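Local atomic coordinates of A-type flavoprotein (Giardia intestinalis, PDB entry 2Q9U), a protein that binds flavin mononucleotide and a mu-oxo-diiron centre and, as a flavodiiron protein, probably passes electrons from the flavin to the irons to scavenge oxygen. Residues Q256-V261 / Y306-V311; K300-T305 / L336-G341. All coordinates share one frame; numbering follows the deposited sequence.

Contact 1. Residues Q256-V261 / Y306-V311; sequences QKKVTV and YDSGAV
Lys258, on strand 258-263, sends its side chain along Asp307 and Ser308. Its CB lies loosely over Asp307 O and Ser308 CA, and CG, anti to the backbone N (chi1 172°), passes Ser308 OG. The chain stays extended, so CD and CE run beside the carboxylate, Lys258 CD at 3.6 Å from Asp307 OD1. Lys258 NZ then closes a salt bridge of 2.8 Å to Asp307 OD1, on the syn lone pair. A long cation suits this place: its methylenes pack along both residues, and NZ has a carboxylate and His304 ND1 as partners. Asp307 holds its CG between backbone N and carbonyl carbon (chi1 68°), and a water joins its OD2 to Gln256 NE2. Gln256 N donates to Asp307 O from above the carbonyl plane.

Further along the strand, Thr260 OG1 gives its proton to Ser308 OG at 2.7 Å, and the buried hydroxyls form a short relay from Thr260 through Ser308 to His304 O. Lys258 O takes Gly309 N at 2.8 Å, in its carbonyl plane, and Ala310 N only weakly. Glycine suits position 309, where the backbone passes close to Gln256 O. From there the strands pair regularly, Thr260 N reaching Ala310 O at 3.2 Å. Val259 and Ala310 face helix 386-409, Thr260 and Val311 the other side. Strand 310-314 is the middle strand and 258-263 its neighbour in the 2-1-3-4-5 parallel sheet of a flavodoxin-like domain.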
loop_
_atom_site.group_PDB
_atom_site.type_symbol
_atom_site.label_atom_id
_atom_site.label_comp_id
_atom_site.label_asym_id
_atom_site.label_seq_id
_atom_site.Cartn_x
_atom_site.Cartn_y
_atom_site.Cartn_z
ATOM N N GLN A 256 -1.727 29.953 -9.250
ATOM C CA GLN A 256 -1.334 29.803 -10.639
ATOM C C GLN A 256 -2.587 29.755 -11.512
ATOM O O GLN A 256 -3.693 29.574 -10.991
ATOM C CB GLN A 256 -0.510 28.525 -10.824
ATOM C CG GLN A 256 0.739 28.431 -9.950
ATOM C CD GLN A 256 1.894 29.287 -10.450
ATOM O OE1 GLN A 256 1.744 30.099 -11.373
ATOM N NE2 GLN A 256 3.070 29.095 -9.845
ATOM N N LYS A 257 -2.416 29.932 -12.823
ATOM C CA LYS A 257 -3.491 29.729 -13.778
ATOM C C LYS A 257 -3.617 28.202 -13.893
ATOM O O LYS A 257 -3.000 27.571 -14.760
ATOM C CB LYS A 257 -3.138 30.358 -15.134
ATOM C CG LYS A 257 -3.064 31.895 -15.122
ATOM C CD LYS A 257 -2.774 32.416 -16.541
ATOM C CE LYS A 257 -2.404 33.898 -16.551
ATOM N NZ LYS A 257 -2.020 34.372 -17.929
ATOM N N LYS A 258 -4.361 27.627 -12.953
ATOM C CA LYS A 258 -4.318 26.176 -12.706
ATOM C C LYS A 258 -5.664 25.781 -12.108
ATOM O O LYS A 258 -6.189 26.464 -11.214
ATOM C CB LYS A 258 -3.148 25.815 -11.755
ATOM C CG LYS A 258 -3.131 24.307 -11.271
ATOM C CD LYS A 258 -1.964 24.095 -10.318
ATOM C CE LYS A 258 -2.008 22.716 -9.628
ATOM N NZ LYS A 258 -0.707 22.606 -8.834
ATOM N N VAL A 259 -6.220 24.700 -12.648
ATOM C CA VAL A 259 -7.432 24.099 -12.137
ATOM C C VAL A 259 -7.095 22.678 -11.659
ATOM O O VAL A 259 -6.439 21.928 -12.385
ATOM C CB VAL A 259 -8.515 24.035 -13.228
ATOM C CG1 VAL A 259 -9.811 23.352 -12.670
ATOM C CG2 VAL A 259 -8.836 25.443 -13.720
ATOM N N THR A 260 -7.493 22.349 -10.434
ATOM C CA THR A 260 -7.386 20.950 -9.924
ATOM C C THR A 260 -8.765 20.331 -9.687
ATOM O O THR A 260 -9.613 20.965 -9.043
ATOM C CB THR A 260 -6.572 20.883 -8.620
ATOM O OG1 THR A 260 -5.257 21.393 -8.867
ATOM C CG2 THR A 260 -6.462 19.401 -8.078
ATOM N N VAL A 261 -8.977 19.096 -10.183
ATOM C CA VAL A 261 -10.209 18.359 -9.910
ATOM C C VAL A 261 -9.880 17.215 -8.933
ATOM O O VAL A 261 -8.925 16.473 -9.151
ATOM C CB VAL A 261 -10.859 17.793 -11.185
ATOM C CG1 VAL A 261 -12.165 17.064 -10.829
ATOM C CG2 VAL A 261 -11.149 18.937 -12.157
ATOM N N TYR A 306 -3.575 24.227 -2.881
ATOM C CA TYR A 306 -2.698 25.346 -2.516
ATOM C C TYR A 306 -2.544 26.452 -3.587
ATOM O O TYR A 306 -2.797 27.578 -3.333
ATOM C CB TYR A 306 -1.341 24.821 -2.043
ATOM C CG TYR A 306 -0.247 25.835 -1.802
ATOM C CD1 TYR A 306 -0.202 26.563 -0.670
ATOM C CD2 TYR A 306 0.769 26.021 -2.709
ATOM C CE1 TYR A 306 0.814 27.470 -0.443
ATOM C CE2 TYR A 306 1.758 26.912 -2.515
ATOM C CZ TYR A 306 1.780 27.638 -1.362
ATOM O OH TYR A 306 2.766 28.514 -1.135
ATOM N N ASP A 307 -2.181 26.045 -4.794
ATOM C CA ASP A 307 -1.763 26.996 -5.818
ATOM C C ASP A 307 -2.614 26.861 -7.076
ATOM O O ASP A 307 -2.180 27.216 -8.172
ATOM C CB ASP A 307 -0.285 26.799 -6.159
ATOM C CG ASP A 307 -0.019 25.480 -6.857
ATOM O OD1 ASP A 307 -0.950 24.652 -6.941
ATOM O OD2 ASP A 307 1.122 25.271 -7.321
ATOM N N SER A 308 -3.829 26.346 -6.911
ATOM C CA SER A 308 -4.831 26.381 -7.977
ATOM C C SER A 308 -5.580 27.704 -7.886
ATOM O O SER A 308 -5.827 28.219 -6.780
ATOM C CB SER A 308 -5.839 25.219 -7.820
ATOM O OG SER A 308 -5.217 23.963 -8.000
ATOM N N GLY A 309 -5.968 28.217 -9.047
ATOM C CA GLY A 309 -6.807 29.401 -9.154
ATOM C C GLY A 309 -8.269 29.013 -9.050
ATOM O O GLY A 309 -9.107 29.856 -8.775
ATOM N N ALA A 310 -8.558 27.723 -9.236
ATOM C CA ALA A 310 -9.908 27.193 -9.101
ATOM C C ALA A 310 -9.865 25.679 -8.895
ATOM O O ALA A 310 -8.934 24.996 -9.352
ATOM C CB ALA A 310 -10.770 27.513 -10.359
ATOM N N VAL A 311 -10.914 25.162 -8.271
ATOM C CA VAL A 311 -10.992 23.712 -8.003
ATOM C C VAL A 311 -12.363 23.135 -8.353
ATOM O O VAL A 311 -13.371 23.856 -8.427
ATOM C CB VAL A 311 -10.652 23.359 -6.513
ATOM C CG1 VAL A 311 -9.222 23.752 -6.174
ATOM C CG2 VAL A 311 -11.669 24.003 -5.492
HETATM O O HOH W 1 3.206 27.334 -7.324
#

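Contact 2. Residues K300-T305 / L336-G341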
loop_
_atom_site.group_PDB
_atom_site.type_symbol
_atom_site.label_atom_id
_atom_site.label_comp_id
_atom_site.label_asym_id
_atom_site.label_seq_id
_atom_site.Cartn_x
_atom_site.Cartn_y
_atom_site.Cartn_z
ATOM N N LYS A 300 -1.196 15.301 -1.349
ATOM C CA LYS A 300 -1.168 15.805 -2.717
ATOM C C LYS A 300 -2.382 16.713 -3.012
ATOM O O LYS A 300 -2.277 17.701 -3.754
ATOM C CB LYS A 300 -1.044 14.607 -3.673
ATOM C CG LYS A 300 0.371 13.979 -3.484
ATOM C CD LYS A 300 0.617 12.680 -4.215
ATOM C CE LYS A 300 2.004 12.132 -3.810
ATOM N NZ LYS A 300 2.081 11.683 -2.357
ATOM N N VAL A 301 -3.522 16.381 -2.424
ATOM C CA VAL A 301 -4.704 17.255 -2.545
ATOM C C VAL A 301 -4.341 18.670 -2.018
ATOM O O VAL A 301 -4.636 19.705 -2.663
ATOM C CB VAL A 301 -5.935 16.637 -1.809
ATOM C CG1 VAL A 301 -7.113 17.612 -1.750
ATOM C CG2 VAL A 301 -6.383 15.306 -2.499
ATOM N N ALA A 302 -3.712 18.709 -0.850
ATOM C CA ALA A 302 -3.280 19.987 -0.245
ATOM C C ALA A 302 -2.273 20.672 -1.155
ATOM O O ALA A 302 -2.420 21.842 -1.470
ATOM C CB ALA A 302 -2.709 19.775 1.170
ATOM N N LEU A 303 -1.269 19.932 -1.613
ATOM C CA LEU A 303 -0.284 20.493 -2.545
ATOM C C LEU A 303 -0.914 21.227 -3.749
ATOM O O LEU A 303 -0.524 22.365 -4.089
ATOM C CB LEU A 303 0.626 19.376 -3.052
ATOM C CG LEU A 303 1.631 19.690 -4.177
ATOM C CD1 LEU A 303 2.655 20.778 -3.716
ATOM C CD2 LEU A 303 2.340 18.433 -4.649
ATOM N N HIS A 304 -1.864 20.575 -4.408
ATOM C CA HIS A 304 -2.395 21.098 -5.648
ATOM C C HIS A 304 -3.435 22.178 -5.462
ATOM O O HIS A 304 -3.431 23.152 -6.195
ATOM C CB HIS A 304 -2.842 19.964 -6.605
ATOM C CG HIS A 304 -1.678 19.221 -7.177
ATOM N ND1 HIS A 304 -0.807 19.801 -8.073
ATOM C CD2 HIS A 304 -1.202 17.974 -6.943
ATOM C CE1 HIS A 304 0.133 18.931 -8.404
ATOM N NE2 HIS A 304 -0.076 17.822 -7.720
ATOM N N THR A 305 -4.294 22.021 -4.465
ATOM C CA THR A 305 -5.297 23.045 -4.142
ATOM C C THR A 305 -4.652 24.349 -3.642
ATOM O O THR A 305 -5.189 25.436 -3.900
ATOM C CB THR A 305 -6.355 22.544 -3.127
ATOM O OG1 THR A 305 -5.723 22.093 -1.912
ATOM C CG2 THR A 305 -7.191 21.387 -3.722
ATOM N N LEU A 336 -7.143 23.353 6.494
ATOM C CA LEU A 336 -5.985 24.112 6.017
ATOM C C LEU A 336 -6.329 25.421 5.308
ATOM O O LEU A 336 -5.430 26.172 4.984
ATOM C CB LEU A 336 -5.082 23.204 5.138
ATOM C CG LEU A 336 -4.318 22.103 5.900
ATOM C CD1 LEU A 336 -3.846 20.985 4.934
ATOM C CD2 LEU A 336 -3.152 22.646 6.731
ATOM N N THR A 337 -7.618 25.679 5.070
ATOM C CA THR A 337 -8.140 26.940 4.458
ATOM C C THR A 337 -7.661 27.209 3.015
ATOM O O THR A 337 -7.839 28.314 2.487
ATOM C CB THR A 337 -7.850 28.240 5.345
ATOM O OG1 THR A 337 -6.464 28.630 5.216
ATOM C CG2 THR A 337 -8.177 28.002 6.815
ATOM N N LEU A 338 -7.110 26.174 2.372
ATOM C CA LEU A 338 -6.457 26.279 1.064
ATOM C C LEU A 338 -7.335 26.767 -0.080
ATOM O O LEU A 338 -6.822 27.297 -1.047
ATOM C CB LEU A 338 -5.875 24.920 0.677
ATOM C CG LEU A 338 -4.852 24.392 1.692
ATOM C CD1 LEU A 338 -4.503 22.925 1.354
ATOM C CD2 LEU A 338 -3.624 25.266 1.732
ATOM N N ILE A 339 -8.646 26.588 0.013
ATOM C CA ILE A 339 -9.503 27.061 -1.085
ATOM C C ILE A 339 -10.466 28.172 -0.678
ATOM O O ILE A 339 -11.389 28.523 -1.428
ATOM C CB ILE A 339 -10.262 25.912 -1.814
ATOM C CG1 ILE A 339 -11.337 25.280 -0.903
ATOM C CG2 ILE A 339 -9.267 24.875 -2.435
ATOM C CD1 ILE A 339 -12.246 24.256 -1.607
ATOM N N LYS A 340 -10.243 28.754 0.493
ATOM C CA LYS A 340 -11.077 29.874 0.933
ATOM C C LYS A 340 -11.038 30.976 -0.145
ATOM O O LYS A 340 -9.952 31.360 -0.595
ATOM C CB LYS A 340 -10.571 30.381 2.285
ATOM C CG LYS A 340 -11.278 31.574 2.851
ATOM C CD LYS A 340 -10.592 31.984 4.164
ATOM C CE LYS A 340 -10.838 30.963 5.282
ATOM N NZ LYS A 340 -12.143 31.227 5.958
ATOM N N GLY A 341 -12.216 31.447 -0.564
ATOM C CA GLY A 341 -12.349 32.489 -1.589
ATOM C C GLY A 341 -12.194 32.051 -3.042
ATOM O O GLY A 341 -12.399 32.863 -3.941
#
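Leu338 and Thr305 cross at about a right angle, and round this crossing helix 298-306 meets the turn that follows helix 324-336. Both side chains leave their backbones toward the opposing segment. Leu338 sets CG anti to its carbonyl carbon (chi1 -59°) and extends beyond it (chi2 170°), which together carry CD1 across the helix surface between Ala302 and Thr305, one turn apart. Leu338 CD1 touches Ala302 CB and Thr305 OG1, each at 3.6 Å. Alanine suits its place because its short side chain lets the leucine come close enough to touch Ala302 CA as well. Leu336 adds a second methyl, its CD1 meeting Ala302 CB at 4.1 Å.

Thr305 OG1 sits between backbone N and carbonyl carbon (chi1 57°), turned back along its own helix, where it donates to Val301 O at 2.7 Å from above the carbonyl plane. Val301 O accepts Thr305 N too, so one carbonyl takes two donors; the buried hydroxyl has its hydrogen-bond partner inside its own helix and can accept an apolar methyl beside it. In the flavodoxin-like alpha/beta fold helices 298-306 and 324-336 lie on one side of the parallel sheet, and the loop 337-343 leads the chain back into strand 344-350. That reversal begins at Thr337, which leaves the helix with positive phi and opens a type I turn closed by Lys340 N on Thr337 O.

Ile339, two positions beyond that opening, projects its branch methyl CG2, anti to the carbonyl carbon, against Thr305 CB at 3.8 Å. The beta-branched pair thus meets through carbon, on the flank away from Ala302. Val333 of helix 324-336 touches both Thr305 and Ile339, while Leu336 also packs on Asn319 of the second subunit.

From the N terminus, strand 258-263 comes first, then helix 269-283 and strand 287-292, before helix 298-306 supplies the first half of contact 2. The chain turns straight into strand 310-314, where contact 1 closes a loop of 44 residues. Only by way of helix 324-336 does the chain return to close contact 2 over 30 residues. The two loops therefore cross: 300-305 falls inside the first, 336-341 beyond it. Their centres lie about 9 Å apart and they touch directly, Val311 CG1 packing on Ile339 CG2 and on Thr305 CG2. Contact 1 joins two sheet strands, contact 2 joins helix 298-306 to the turn after helix 324-336, and these touches tie helix layer to sheet.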